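Long-range contacts in esterase (uncultured bacterium pCosCE1, PDB 7ATL), which hydrolyses carboxylic esters as a family VIII carboxylesterase of the beta-lactamase family and also shows promiscuous acyltransferase activity: residues Q299-S304 against F315-A320; N334-W339 against Y349-A354; T207-T212 against A265-D270; T59-S64 against N216-Y221; H134-K139 against L156-L161. One frame throughout, in Å; residues are numbered along the deposited sequence.

Contact 1: residues Q299-S304 against F315-A320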
# COMPACT_ATOMS: atom_id res chain seq x y z
N GLN A 299 -10.21 -0.41 13.79
CA GLN A 299 -11.53 -1.08 13.91
C GLN A 299 -11.83 -1.85 12.62
O GLN A 299 -11.37 -1.44 11.52
CB GLN A 299 -12.63 -0.06 14.19
CG GLN A 299 -12.60 0.46 15.62
CD GLN A 299 -13.57 1.61 15.76
OE1 GLN A 299 -13.37 2.50 16.58
NE2 GLN A 299 -14.61 1.59 14.93
N ALA A 300 -12.60 -2.92 12.73
CA ALA A 300 -13.13 -3.71 11.60
C ALA A 300 -14.35 -3.00 10.97
O ALA A 300 -15.45 -3.56 11.04
CB ALA A 300 -13.47 -5.10 12.07
N HIS A 301 -14.14 -1.82 10.36
CA HIS A 301 -15.15 -1.06 9.57
C HIS A 301 -15.75 -2.00 8.53
O HIS A 301 -16.93 -1.89 8.29
CB HIS A 301 -14.56 0.19 8.90
CG HIS A 301 -14.11 1.23 9.87
ND1 HIS A 301 -14.99 2.09 10.48
CD2 HIS A 301 -12.88 1.51 10.37
CE1 HIS A 301 -14.32 2.87 11.29
NE2 HIS A 301 -13.03 2.54 11.24
N VAL A 302 -14.94 -2.91 8.00
CA VAL A 302 -15.37 -4.08 7.19
C VAL A 302 -15.07 -5.33 8.03
O VAL A 302 -13.94 -5.45 8.47
CB VAL A 302 -14.64 -4.13 5.84
CG1 VAL A 302 -14.74 -5.51 5.21
CG2 VAL A 302 -15.16 -3.06 4.90
N GLY A 303 -16.07 -6.20 8.23
CA GLY A 303 -15.96 -7.42 9.05
C GLY A 303 -15.08 -8.46 8.38
O GLY A 303 -14.86 -8.32 7.17
N SER A 304 -14.60 -9.44 9.14
CA SER A 304 -13.70 -10.55 8.70
C SER A 304 -14.43 -11.52 7.76
O SER A 304 -13.78 -12.44 7.22
CB SER A 304 -13.09 -11.26 9.89
OG SER A 304 -14.04 -11.54 10.91
N PHE A 315 -11.27 -5.16 7.33
CA PHE A 315 -10.54 -3.97 6.84
C PHE A 315 -10.94 -2.74 7.65
O PHE A 315 -12.14 -2.58 8.03
CB PHE A 315 -10.84 -3.73 5.36
CG PHE A 315 -9.72 -3.04 4.63
CD1 PHE A 315 -8.67 -3.75 4.11
CD2 PHE A 315 -9.72 -1.67 4.48
CE1 PHE A 315 -7.64 -3.11 3.44
CE2 PHE A 315 -8.71 -1.02 3.80
CZ PHE A 315 -7.65 -1.74 3.30
N GLY A 316 -9.95 -1.89 7.89
CA GLY A 316 -10.08 -0.66 8.67
C GLY A 316 -9.92 0.53 7.76
O GLY A 316 -10.55 0.51 6.68
N PHE A 317 -9.15 1.53 8.21
CA PHE A 317 -8.65 2.66 7.41
C PHE A 317 -7.14 2.53 7.32
O PHE A 317 -6.47 2.75 8.37
CB PHE A 317 -9.04 3.99 8.05
CG PHE A 317 -10.50 4.21 8.32
CD1 PHE A 317 -11.49 3.58 7.58
CD2 PHE A 317 -10.90 5.11 9.30
CE1 PHE A 317 -12.83 3.80 7.83
CE2 PHE A 317 -12.24 5.35 9.54
CZ PHE A 317 -13.21 4.70 8.80
N GLY A 318 -6.62 2.12 6.15
CA GLY A 318 -5.18 2.02 5.87
C GLY A 318 -4.68 0.59 5.67
O GLY A 318 -3.60 0.43 5.10
N GLY A 319 -5.43 -0.42 6.11
CA GLY A 319 -5.09 -1.83 5.83
C GLY A 319 -6.09 -2.80 6.43
O GLY A 319 -7.12 -2.34 6.89
N ALA A 320 -5.77 -4.09 6.40
CA ALA A 320 -6.63 -5.19 6.88
C ALA A 320 -6.49 -5.31 8.40
O ALA A 320 -5.37 -5.08 8.94
CB ALA A 320 -6.26 -6.49 6.20
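A single antiparallel bridge with a ring stack beside it fastens the loop after helix 291-297 to the end of strand 313-315, an outermost strand of the large antiparallel sheet. Val302 and Phe315 are a hydrogen-bonded pair. Val302 N donates to Phe315 O over 2.8 Å, nearly straight and in the carbonyl plane; Phe315 N answers to Val302 O at 2.9 Å, arriving above the plane of that carbonyl. His301 also faces Phe315, its N lying 3.2 Å from Phe315 O at too poor an angle to bond, so two residues stand against one: a classic beta bulge, entered through the inverse gamma turn centred on Ala300. With CG anti to its carbonyl carbon (chi1 -65°), His301 lays its imidazole on Phe317 in an offset stack, ring centroids 3.8 Å apart and planes only 10° from parallel. Phe317 CZ sits over the middle of the imidazole, 3.3 Å from His301 NE2, whereas NE2 lies toward the rim of the phenyl ring. The CA of Gly316 meets the imidazole edge, and a hydrogen bond from His301 NE2 to Leu296 O helps hold the ring's rotation. Val302 CB and Phe315 CB touch at 3.9 Å. The Phe315 ring itself turns away from the loop, takes Gly319 O over its centre and meets Trp339 edge-to-face.

Contact 2: residues N334-W339 against Y349-A354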
# COMPACT_ATOMS: atom_id res chain seq x y z
N ASN A 334 -5.06 -10.31 17.55
CA ASN A 334 -6.23 -9.54 17.11
C ASN A 334 -5.92 -8.06 17.26
O ASN A 334 -5.25 -7.72 18.23
CB ASN A 334 -7.48 -9.97 17.86
CG ASN A 334 -7.84 -11.41 17.56
OD1 ASN A 334 -7.56 -11.97 16.50
ND2 ASN A 334 -8.46 -12.04 18.52
N GLY A 335 -6.38 -7.24 16.30
CA GLY A 335 -6.14 -5.79 16.24
C GLY A 335 -4.98 -5.41 15.32
O GLY A 335 -4.78 -4.20 15.10
N THR A 336 -4.21 -6.40 14.85
CA THR A 336 -3.09 -6.25 13.90
C THR A 336 -3.61 -5.56 12.65
O THR A 336 -4.67 -5.95 12.15
CB THR A 336 -2.45 -7.60 13.57
OG1 THR A 336 -1.67 -7.97 14.70
CG2 THR A 336 -1.54 -7.55 12.37
N LEU A 337 -2.92 -4.51 12.22
CA LEU A 337 -3.19 -3.80 10.95
C LEU A 337 -2.09 -4.22 9.98
O LEU A 337 -0.92 -4.14 10.38
CB LEU A 337 -3.17 -2.29 11.20
CG LEU A 337 -3.70 -1.44 10.04
CD1 LEU A 337 -5.21 -1.60 9.92
CD2 LEU A 337 -3.33 0.03 10.23
N GLN A 338 -2.45 -4.66 8.78
CA GLN A 338 -1.48 -5.19 7.79
C GLN A 338 -1.93 -4.85 6.38
O GLN A 338 -3.13 -4.90 6.12
CB GLN A 338 -1.40 -6.71 7.91
CG GLN A 338 -0.54 -7.38 6.84
CD GLN A 338 -0.37 -8.84 7.17
OE1 GLN A 338 0.39 -9.20 8.04
NE2 GLN A 338 -1.11 -9.70 6.50
N TRP A 339 -0.97 -4.61 5.50
CA TRP A 339 -1.20 -4.62 4.04
C TRP A 339 0.16 -4.79 3.35
O TRP A 339 1.15 -5.04 4.09
CB TRP A 339 -1.94 -3.35 3.62
CG TRP A 339 -2.80 -3.53 2.42
CD1 TRP A 339 -2.68 -2.85 1.25
CD2 TRP A 339 -3.89 -4.44 2.26
NE1 TRP A 339 -3.62 -3.28 0.36
CE2 TRP A 339 -4.37 -4.27 0.95
CE3 TRP A 339 -4.52 -5.38 3.09
CZ2 TRP A 339 -5.45 -5.01 0.45
CZ3 TRP A 339 -5.58 -6.12 2.59
CH2 TRP A 339 -6.04 -5.93 1.29
N TYR A 349 1.61 -3.67 12.08
CA TYR A 349 1.84 -3.48 13.53
C TYR A 349 0.86 -4.42 14.23
O TYR A 349 -0.25 -4.55 13.72
CB TYR A 349 1.69 -2.02 13.94
CG TYR A 349 0.30 -1.47 13.91
CD1 TYR A 349 -0.64 -1.90 14.81
CD2 TYR A 349 -0.05 -0.44 13.05
CE1 TYR A 349 -1.92 -1.36 14.83
CE2 TYR A 349 -1.31 0.13 13.07
CZ TYR A 349 -2.26 -0.35 13.96
OH TYR A 349 -3.52 0.15 14.00
N ASP A 350 1.33 -5.08 15.28
CA ASP A 350 0.52 -5.83 16.26
C ASP A 350 0.38 -4.94 17.51
O ASP A 350 1.37 -4.71 18.23
CB ASP A 350 1.18 -7.19 16.48
CG ASP A 350 0.51 -8.04 17.53
OD1 ASP A 350 -0.09 -7.44 18.45
OD2 ASP A 350 0.60 -9.28 17.43
N PRO A 351 -0.82 -4.37 17.79
CA PRO A 351 -0.99 -3.44 18.92
C PRO A 351 -0.76 -4.13 20.28
O PRO A 351 -0.23 -3.46 21.12
CB PRO A 351 -2.44 -2.95 18.80
CG PRO A 351 -3.13 -4.08 18.08
CD PRO A 351 -2.10 -4.61 17.09
N GLN A 352 -1.09 -5.42 20.41
CA GLN A 352 -0.92 -6.17 21.68
C GLN A 352 0.59 -6.40 21.94
O GLN A 352 1.00 -6.24 23.11
CB GLN A 352 -1.81 -7.43 21.68
CG GLN A 352 -3.26 -7.17 22.14
CD GLN A 352 -4.31 -8.14 21.61
OE1 GLN A 352 -4.09 -9.34 21.48
NE2 GLN A 352 -5.49 -7.62 21.32
N ALA A 353 1.37 -6.72 20.91
CA ALA A 353 2.81 -7.05 21.10
C ALA A 353 3.66 -5.78 21.03
O ALA A 353 4.85 -5.89 21.25
CB ALA A 353 3.24 -8.10 20.12
N ALA A 354 3.05 -4.63 20.73
CA ALA A 354 3.69 -3.31 20.47
C ALA A 354 4.78 -3.39 19.39
O ALA A 354 5.78 -2.64 19.51
CB ALA A 354 4.23 -2.76 21.75
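Leu337 and Tyr349 cross obliquely on the same face of the sheet, the leucine lying over the ring. Tyr349 CG occupies the crowded position between its backbone N and carbonyl carbon (chi1 71°), which leans the phenol toward the neighbouring strand; Leu337 CG is anti to its backbone N (chi1 -168°). Leu337 CB stands above the ring face, off centre toward the rim and 3.8 Å from the centroid, a CH-pi contact, while Leu337 CD2 reaches Tyr349 CE2 at 3.5 Å. The phenol oxygen is held by Arg298 NH1, and helix 271-283 packs against the tyrosine through Val278 and Leu281. The backbones of Leu337 and Tyr349 form an antiparallel hydrogen-bonded pair in the hairpin of strands 337-341 and 345-350: Leu337 N to Tyr349 O and Tyr349 N to Leu337 O are both 3.1 Å, each approaching nearly along the C=O axis. Thr336 CA adds a C-H...O contact to Tyr349 O at 3.3 Å. Past the pair, Thr336 and Asp350 also cross obliquely, Thr336 OG1 coming 3.4 Å from Asp350 CB while its hydroxyl is bonded to His333 O. The carboxylate is gripped through both oxygens: OD2 meets Tyr381 OH and His333 ND1, and OD1 accepts Ala353 N at 2.9 Å from above the carboxylate plane, an Asx motif that shapes the chain as it leaves the strand. The ring of Pro351 lies alongside the peptide of Gly335, Pro351 CD 3.4 Å from Gly335 O.

Contact 3: residues T207-T212 against A265-D270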
# COMPACT_ATOMS: atom_id res chain seq x y z
N THR A 207 10.53 10.15 0.76
CA THR A 207 9.28 9.53 0.30
C THR A 207 8.45 10.57 -0.46
O THR A 207 8.27 11.68 0.05
CB THR A 207 8.56 8.88 1.48
OG1 THR A 207 9.34 7.75 1.89
CG2 THR A 207 7.13 8.47 1.15
N GLY A 208 7.94 10.20 -1.64
CA GLY A 208 7.14 11.09 -2.49
C GLY A 208 6.59 10.33 -3.67
O GLY A 208 6.43 9.10 -3.55
N PHE A 209 6.33 11.04 -4.77
CA PHE A 209 5.55 10.55 -5.94
C PHE A 209 6.44 10.27 -7.15
O PHE A 209 5.94 9.64 -8.11
CB PHE A 209 4.44 11.55 -6.26
CG PHE A 209 3.24 11.39 -5.36
CD1 PHE A 209 2.33 10.37 -5.60
CD2 PHE A 209 3.08 12.20 -4.25
CE1 PHE A 209 1.24 10.19 -4.77
CE2 PHE A 209 2.00 12.02 -3.42
CZ PHE A 209 1.08 11.03 -3.68
N TYR A 210 7.68 10.73 -7.11
CA TYR A 210 8.77 10.39 -8.05
C TYR A 210 10.12 10.69 -7.39
O TYR A 210 10.14 11.40 -6.37
CB TYR A 210 8.61 11.18 -9.34
CG TYR A 210 9.13 12.59 -9.30
CD1 TYR A 210 8.40 13.60 -8.71
CD2 TYR A 210 10.35 12.92 -9.86
CE1 TYR A 210 8.86 14.91 -8.69
CE2 TYR A 210 10.83 14.22 -9.85
CZ TYR A 210 10.07 15.23 -9.28
OH TYR A 210 10.51 16.52 -9.30
N THR A 211 11.21 10.16 -7.96
CA THR A 211 12.60 10.40 -7.51
C THR A 211 13.44 10.87 -8.70
O THR A 211 13.15 10.42 -9.82
CB THR A 211 13.19 9.16 -6.83
OG1 THR A 211 14.48 9.55 -6.36
CG2 THR A 211 13.28 7.97 -7.75
N THR A 212 14.39 11.77 -8.45
CA THR A 212 15.45 12.17 -9.41
C THR A 212 16.73 11.37 -9.15
O THR A 212 17.66 11.50 -9.93
CB THR A 212 15.79 13.67 -9.32
OG1 THR A 212 16.29 13.93 -8.01
CG2 THR A 212 14.62 14.56 -9.69
N ALA A 265 -1.05 3.83 -5.65
CA ALA A 265 0.03 2.96 -6.18
C ALA A 265 1.25 3.71 -6.73
O ALA A 265 2.20 3.04 -7.16
CB ALA A 265 -0.57 2.02 -7.20
N GLY A 266 1.29 5.03 -6.69
CA GLY A 266 2.30 5.79 -7.46
C GLY A 266 3.52 6.26 -6.68
O GLY A 266 4.37 6.99 -7.29
N MET A 267 3.63 5.94 -5.39
CA MET A 267 4.68 6.58 -4.55
C MET A 267 5.98 5.74 -4.55
O MET A 267 5.96 4.55 -4.94
CB MET A 267 4.19 6.82 -3.12
CG MET A 267 2.92 7.63 -3.05
SD MET A 267 2.43 8.08 -1.37
CE MET A 267 3.72 9.26 -0.97
N VAL A 268 7.06 6.38 -4.12
CA VAL A 268 8.42 5.83 -3.88
C VAL A 268 8.85 6.23 -2.47
O VAL A 268 8.41 7.30 -2.00
CB VAL A 268 9.42 6.36 -4.92
CG1 VAL A 268 9.11 5.81 -6.31
CG2 VAL A 268 9.50 7.88 -4.94
N GLY A 269 9.68 5.41 -1.82
CA GLY A 269 10.15 5.67 -0.45
C GLY A 269 11.00 4.55 0.12
O GLY A 269 10.97 3.42 -0.43
N ASP A 270 11.72 4.85 1.21
CA ASP A 270 12.62 3.89 1.89
C ASP A 270 11.87 3.24 3.05
O ASP A 270 10.80 3.72 3.41
CB ASP A 270 13.94 4.54 2.29
CG ASP A 270 13.83 5.62 3.33
OD1 ASP A 270 12.75 5.72 3.93
OD2 ASP A 270 14.85 6.35 3.54
O HOH W 1 8.37 5.31 2.43
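A methionine whose terminal methyl turns back over a phenylalanine ring marks this contact. Met267 starts with CG anti to its carbonyl carbon, which sets CG above the face of the Phe209 ring, 3.9 Å from the centroid, a CH-pi contact. SD follows obliquely at 4.4 Å from the same centroid, a Met-aromatic contact, and the bend at chi3 (70°) brings CE back over the ring, toward its rim. Ile71 of helix 67-80 touches both residues. Beside this packing Gly208 and Val268 make one antiparallel hydrogen-bonded bridge: Gly208 N to Val268 O is 3.0 Å, nearly along the C=O axis, and Val268 N to Gly208 O is 2.8 Å, in the carbonyl plane. The bridge adds the 207-212 loop to one edge of strand 268-269, whose other edge pairs with strand 61-62 in the small two-stranded sheet of this beta-lactamase-family chain. Val268 CG2, in the crowded position, packs against Tyr210 C at 3.8 Å. At the opposite end Thr207 OG1 lies close against the CA of Gly269, 3.2 Å away. Water 1 donates to Thr207 OG1 (2.7 Å) and to Asp270 O (3.1 Å), and the hydroxyl has a further partner in Asp273 OD2. Asp270 is the N-cap of helix 271-283, its OD1 taking Asp273 N while OD2 forms a salt bridge with Arg205.

Contact 4: residues T59-S64 against N216-Y221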
# COMPACT_ATOMS: atom_id res chain seq x y z
N THR A 59 18.18 2.24 0.49
CA THR A 59 17.66 1.98 -0.88
C THR A 59 16.17 2.34 -0.96
O THR A 59 15.37 1.87 -0.12
CB THR A 59 17.86 0.53 -1.33
OG1 THR A 59 19.25 0.22 -1.25
CG2 THR A 59 17.37 0.30 -2.74
N GLN A 60 15.82 3.16 -1.94
CA GLN A 60 14.42 3.58 -2.19
C GLN A 60 13.71 2.51 -3.03
O GLN A 60 14.37 1.84 -3.88
CB GLN A 60 14.39 4.94 -2.88
CG GLN A 60 13.15 5.74 -2.56
CD GLN A 60 12.93 6.91 -3.49
OE1 GLN A 60 13.29 6.87 -4.67
NE2 GLN A 60 12.28 7.95 -2.97
N PHE A 61 12.42 2.35 -2.80
CA PHE A 61 11.59 1.38 -3.56
C PHE A 61 10.41 2.08 -4.22
O PHE A 61 9.95 3.14 -3.76
CB PHE A 61 11.07 0.26 -2.65
CG PHE A 61 12.13 -0.64 -2.09
CD1 PHE A 61 12.89 -0.24 -1.00
CD2 PHE A 61 12.32 -1.91 -2.60
CE1 PHE A 61 13.84 -1.09 -0.46
CE2 PHE A 61 13.28 -2.75 -2.07
CZ PHE A 61 14.04 -2.34 -1.00
N ARG A 62 9.95 1.48 -5.31
CA ARG A 62 8.58 1.69 -5.82
C ARG A 62 7.65 1.05 -4.78
O ARG A 62 7.88 -0.14 -4.47
CB ARG A 62 8.42 1.05 -7.20
CG ARG A 62 9.31 1.68 -8.26
CD ARG A 62 9.34 0.92 -9.56
NE ARG A 62 10.30 1.51 -10.49
CZ ARG A 62 11.61 1.30 -10.48
NH1 ARG A 62 12.18 0.48 -9.61
NH2 ARG A 62 12.36 1.90 -11.38
N LEU A 63 6.68 1.80 -4.27
CA LEU A 63 5.88 1.36 -3.09
C LEU A 63 4.58 0.64 -3.48
O LEU A 63 4.12 -0.11 -2.65
CB LEU A 63 5.60 2.56 -2.19
CG LEU A 63 6.83 3.11 -1.47
CD1 LEU A 63 6.47 4.34 -0.65
CD2 LEU A 63 7.44 2.04 -0.58
N SER A 64 4.07 0.80 -4.71
CA SER A 64 2.69 0.40 -5.16
C SER A 64 1.69 0.66 -4.02
O SER A 64 1.65 1.81 -3.55
CB SER A 64 2.64 -1.02 -5.73
OG SER A 64 3.26 -1.97 -4.87
N ASN A 216 19.78 5.13 -6.67
CA ASN A 216 19.37 4.60 -5.33
C ASN A 216 17.97 3.94 -5.37
O ASN A 216 17.53 3.48 -4.32
CB ASN A 216 19.46 5.68 -4.25
CG ASN A 216 19.53 5.07 -2.86
OD1 ASN A 216 20.29 4.13 -2.60
ND2 ASN A 216 18.72 5.59 -1.97
N LEU A 217 17.31 3.84 -6.52
CA LEU A 217 15.98 3.19 -6.63
C LEU A 217 16.19 1.71 -6.97
O LEU A 217 16.69 1.41 -8.05
CB LEU A 217 15.16 3.91 -7.72
CG LEU A 217 13.72 3.45 -7.91
CD1 LEU A 217 12.95 3.59 -6.60
CD2 LEU A 217 13.03 4.23 -9.02
N ALA A 218 15.84 0.80 -6.07
CA ALA A 218 15.96 -0.65 -6.33
C ALA A 218 15.30 -0.98 -7.67
O ALA A 218 14.18 -0.57 -7.95
CB ALA A 218 15.34 -1.46 -5.24
N THR A 219 16.00 -1.76 -8.47
CA THR A 219 15.48 -2.34 -9.72
C THR A 219 14.35 -3.34 -9.40
O THR A 219 14.56 -4.29 -8.60
CB THR A 219 16.65 -2.98 -10.46
OG1 THR A 219 17.61 -1.92 -10.48
CG2 THR A 219 16.27 -3.52 -11.82
N ALA A 220 13.20 -3.17 -10.05
CA ALA A 220 12.04 -4.07 -9.91
C ALA A 220 12.29 -5.36 -10.70
O ALA A 220 12.61 -5.28 -11.91
CB ALA A 220 10.80 -3.37 -10.40
N TYR A 221 12.10 -6.50 -10.05
CA TYR A 221 12.18 -7.86 -10.63
C TYR A 221 10.81 -8.51 -10.44
O TYR A 221 10.06 -8.00 -9.55
CB TYR A 221 13.27 -8.70 -9.93
CG TYR A 221 14.67 -8.19 -10.13
CD1 TYR A 221 15.14 -7.12 -9.39
CD2 TYR A 221 15.51 -8.75 -11.07
CE1 TYR A 221 16.41 -6.60 -9.60
CE2 TYR A 221 16.79 -8.26 -11.29
CZ TYR A 221 17.24 -7.18 -10.55
OH TYR A 221 18.48 -6.66 -10.77
O HOH W 2 20.45 1.48 -3.44
O HOH W 3 15.17 1.13 -10.41
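Direct bonds and methyl packing in the middle of this contact give way to single-water bridges at both ends. Gln60 is held through both its backbone N and its backbone O: N donates to Asn216 O at 2.9 Å, in the carbonyl plane, and O accepts Ala218 N at 2.8 Å, nearly along the C=O axis. The methyl of Ala218 packs next to this bridge, 3.7 Å from Thr59 CG2 and over one face of the Phe61 ring, whose CE2 it approaches to 4.0 Å. At Arg62 the polar bonding weakens, although Leu217 still packs closely. The arginine runs extended to NE and crosses Leu217 at about a right angle, so that Leu217 CD2 sits over the guanidinium face, 3.4 Å from Arg62 NH2. NH1 reaches Ala218 O only through a weak, strongly bent bond, while NH2 holds Pro251 O and donates to water 3, which gives a hydrogen bond to Leu217 O at 2.8 Å. At the other end water 2 donates to Thr59 OG1, also bonded to Val56 O, and to Asn216 OD1, whose ND2 binds Glu58 O. Strand 61-62 runs on toward Ser65 and Lys68, a probable SxxK motif at a helix start, as in the serine beta-lactamases and family VIII carboxylesterases.

Contact 5: residues H134-K139 against L156-L161. With EDO (1,2-ethanediol), chain F.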
# COMPACT_ATOMS: atom_id res chain seq x y z
N HIS A 134 -10.83 -1.40 -18.91
CA HIS A 134 -9.93 -1.50 -20.10
C HIS A 134 -10.52 -0.65 -21.26
O HIS A 134 -9.80 0.23 -21.78
CB HIS A 134 -9.69 -2.99 -20.44
CG HIS A 134 -9.02 -3.80 -19.35
ND1 HIS A 134 -9.75 -4.49 -18.37
CD2 HIS A 134 -7.72 -4.07 -19.10
CE1 HIS A 134 -8.91 -5.12 -17.58
NE2 HIS A 134 -7.67 -4.87 -18.01
N ARG A 135 -11.78 -0.90 -21.60
CA ARG A 135 -12.49 -0.21 -22.71
C ARG A 135 -12.55 1.30 -22.44
O ARG A 135 -12.66 2.05 -23.40
CB ARG A 135 -13.88 -0.80 -22.96
CG ARG A 135 -13.87 -2.09 -23.78
CD ARG A 135 -15.24 -2.57 -24.26
NE ARG A 135 -16.32 -2.22 -23.33
CZ ARG A 135 -16.72 -2.93 -22.25
NH1 ARG A 135 -16.13 -4.06 -21.89
NH2 ARG A 135 -17.72 -2.48 -21.50
N LEU A 136 -12.49 1.75 -21.20
CA LEU A 136 -12.59 3.21 -20.93
C LEU A 136 -11.20 3.85 -20.86
O LEU A 136 -11.15 5.06 -20.89
CB LEU A 136 -13.37 3.42 -19.63
CG LEU A 136 -14.87 3.61 -19.82
CD1 LEU A 136 -15.59 3.51 -18.48
CD2 LEU A 136 -15.16 4.94 -20.51
N GLY A 137 -10.12 3.06 -20.72
CA GLY A 137 -8.75 3.61 -20.66
C GLY A 137 -8.41 4.14 -19.27
O GLY A 137 -7.55 5.03 -19.16
N ILE A 138 -9.06 3.60 -18.25
CA ILE A 138 -8.75 3.92 -16.84
C ILE A 138 -7.38 3.32 -16.49
O ILE A 138 -7.10 2.18 -16.87
CB ILE A 138 -9.90 3.41 -15.95
CG1 ILE A 138 -11.17 4.21 -16.22
CG2 ILE A 138 -9.53 3.41 -14.48
CD1 ILE A 138 -12.43 3.48 -15.85
N LYS A 139 -6.56 4.09 -15.79
CA LYS A 139 -5.21 3.68 -15.34
C LYS A 139 -5.24 3.32 -13.85
O LYS A 139 -5.97 3.96 -13.09
CB LYS A 139 -4.22 4.80 -15.68
CG LYS A 139 -4.19 5.19 -17.16
CD LYS A 139 -3.79 4.04 -18.09
CE LYS A 139 -4.28 4.19 -19.52
NZ LYS A 139 -4.26 2.88 -20.20
N LEU A 156 -12.95 7.22 -14.81
CA LEU A 156 -13.47 6.29 -13.75
C LEU A 156 -14.94 6.63 -13.43
O LEU A 156 -15.74 5.69 -13.20
CB LEU A 156 -12.59 6.42 -12.50
CG LEU A 156 -12.97 5.56 -11.29
CD1 LEU A 156 -12.98 4.08 -11.65
CD2 LEU A 156 -12.01 5.81 -10.15
N ALA A 157 -15.27 7.93 -13.42
CA ALA A 157 -16.61 8.47 -13.11
C ALA A 157 -17.63 7.91 -14.11
O ALA A 157 -18.81 7.80 -13.73
CB ALA A 157 -16.62 9.98 -13.15
N GLN A 158 -17.18 7.57 -15.33
CA GLN A 158 -18.07 7.10 -16.43
C GLN A 158 -18.30 5.58 -16.36
O GLN A 158 -19.13 5.07 -17.15
CB GLN A 158 -17.48 7.48 -17.78
CG GLN A 158 -17.43 8.98 -18.03
CD GLN A 158 -16.65 9.21 -19.30
OE1 GLN A 158 -15.59 9.84 -19.30
NE2 GLN A 158 -17.13 8.61 -20.38
N ALA A 159 -17.59 4.88 -15.49
CA ALA A 159 -17.76 3.43 -15.28
C ALA A 159 -18.86 3.17 -14.25
O ALA A 159 -18.99 3.88 -13.28
CB ALA A 159 -16.44 2.81 -14.87
N ASP A 160 -19.60 2.10 -14.45
CA ASP A 160 -20.55 1.57 -13.44
C ASP A 160 -19.77 1.30 -12.15
O ASP A 160 -18.69 0.67 -12.21
CB ASP A 160 -21.23 0.31 -13.98
CG ASP A 160 -22.19 0.56 -15.14
OD1 ASP A 160 -22.40 1.76 -15.50
OD2 ASP A 160 -22.73 -0.45 -15.67
N LEU A 161 -20.33 1.73 -11.01
CA LEU A 161 -20.05 1.12 -9.70
C LEU A 161 -20.53 -0.33 -9.75
O LEU A 161 -21.44 -0.62 -10.54
CB LEU A 161 -20.78 1.89 -8.61
CG LEU A 161 -20.34 3.34 -8.43
CD1 LEU A 161 -21.30 4.07 -7.51
CD2 LEU A 161 -18.92 3.41 -7.91
C1 EDO F . -6.68 0.80 -20.75
O1 EDO F . -6.40 1.43 -19.49
C2 EDO F . -6.56 -0.68 -20.74
O2 EDO F . -6.73 -1.30 -21.99
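His134 O is gripped twice: Gly137 N donates to it at 3.0 Å, and the hydroxyl O2 of a bound 1,2-ethanediol adds a weak bond at 3.4 Å. The first belongs to a Schellman motif closing helix 132-136, in which Gly137, with positive phi (80°), turns the chain out of the helix after two bonds back into its last turn. The diol, probably from the crystallisation liquor, sits on the polar side of that turn, where Lys139 NZ donates to its O1 over 2.7 Å; the lysine gets there by a bend at chi2. On the other side the contact is apolar apart from the flank of Gln158, and no hydrogen bond joins the turn to residues 156-161. Leu136 and Ile138 flank Gly137 and both point at residues 156-159, where the chain of helix 149-157 gives up its helical course, in a helical part of the fold. There too the chain is tied back, with Ala159 N bonded to Leu156 O at 3.1 Å, and the methyl of Ala159 meets both side chains. Leu136 CD1 lies 3.8 Å from Ala159 CB. Ile138 carries CG1 anti to its carbonyl carbon and then continues extended, which sends CD1 alongside the backbone of Leu156. Tyr133 of the first helix packs on Ile138, Leu156 and Ala159, while Asn152 OD1 binds Lys139 N and so draws the outgoing chain to the second helix. The closest approach is Ile138 CD1 to Leu156 CA, 3.7 Å, with Leu156 CD1 4.3 Å from the same methyl.

In the fold
From the N terminus, residues 59-64 open the longest loop, closed by contact 4 at 216-221. Contact 5 nests inside it, joining two helical regions about 29 Å (centre to centre) from contact 4. Before that loop closes, residues 207-212 open contact 3, which ends at 265-270, so contacts 3 and 4 cross. They touch where strands 61-62 and 268-269 pair, Met267 O to Leu63 N and Gly269 O to Phe61 N being probable hydrogen bonds. Contacts 1 and 2 follow in series: contact 1 ties the loop after helix 291-297 to the edge of the large sheet, contact 2 closes a hairpin within it, and they meet through Ala320 N and Gln338 O, a probable hydrogen bond.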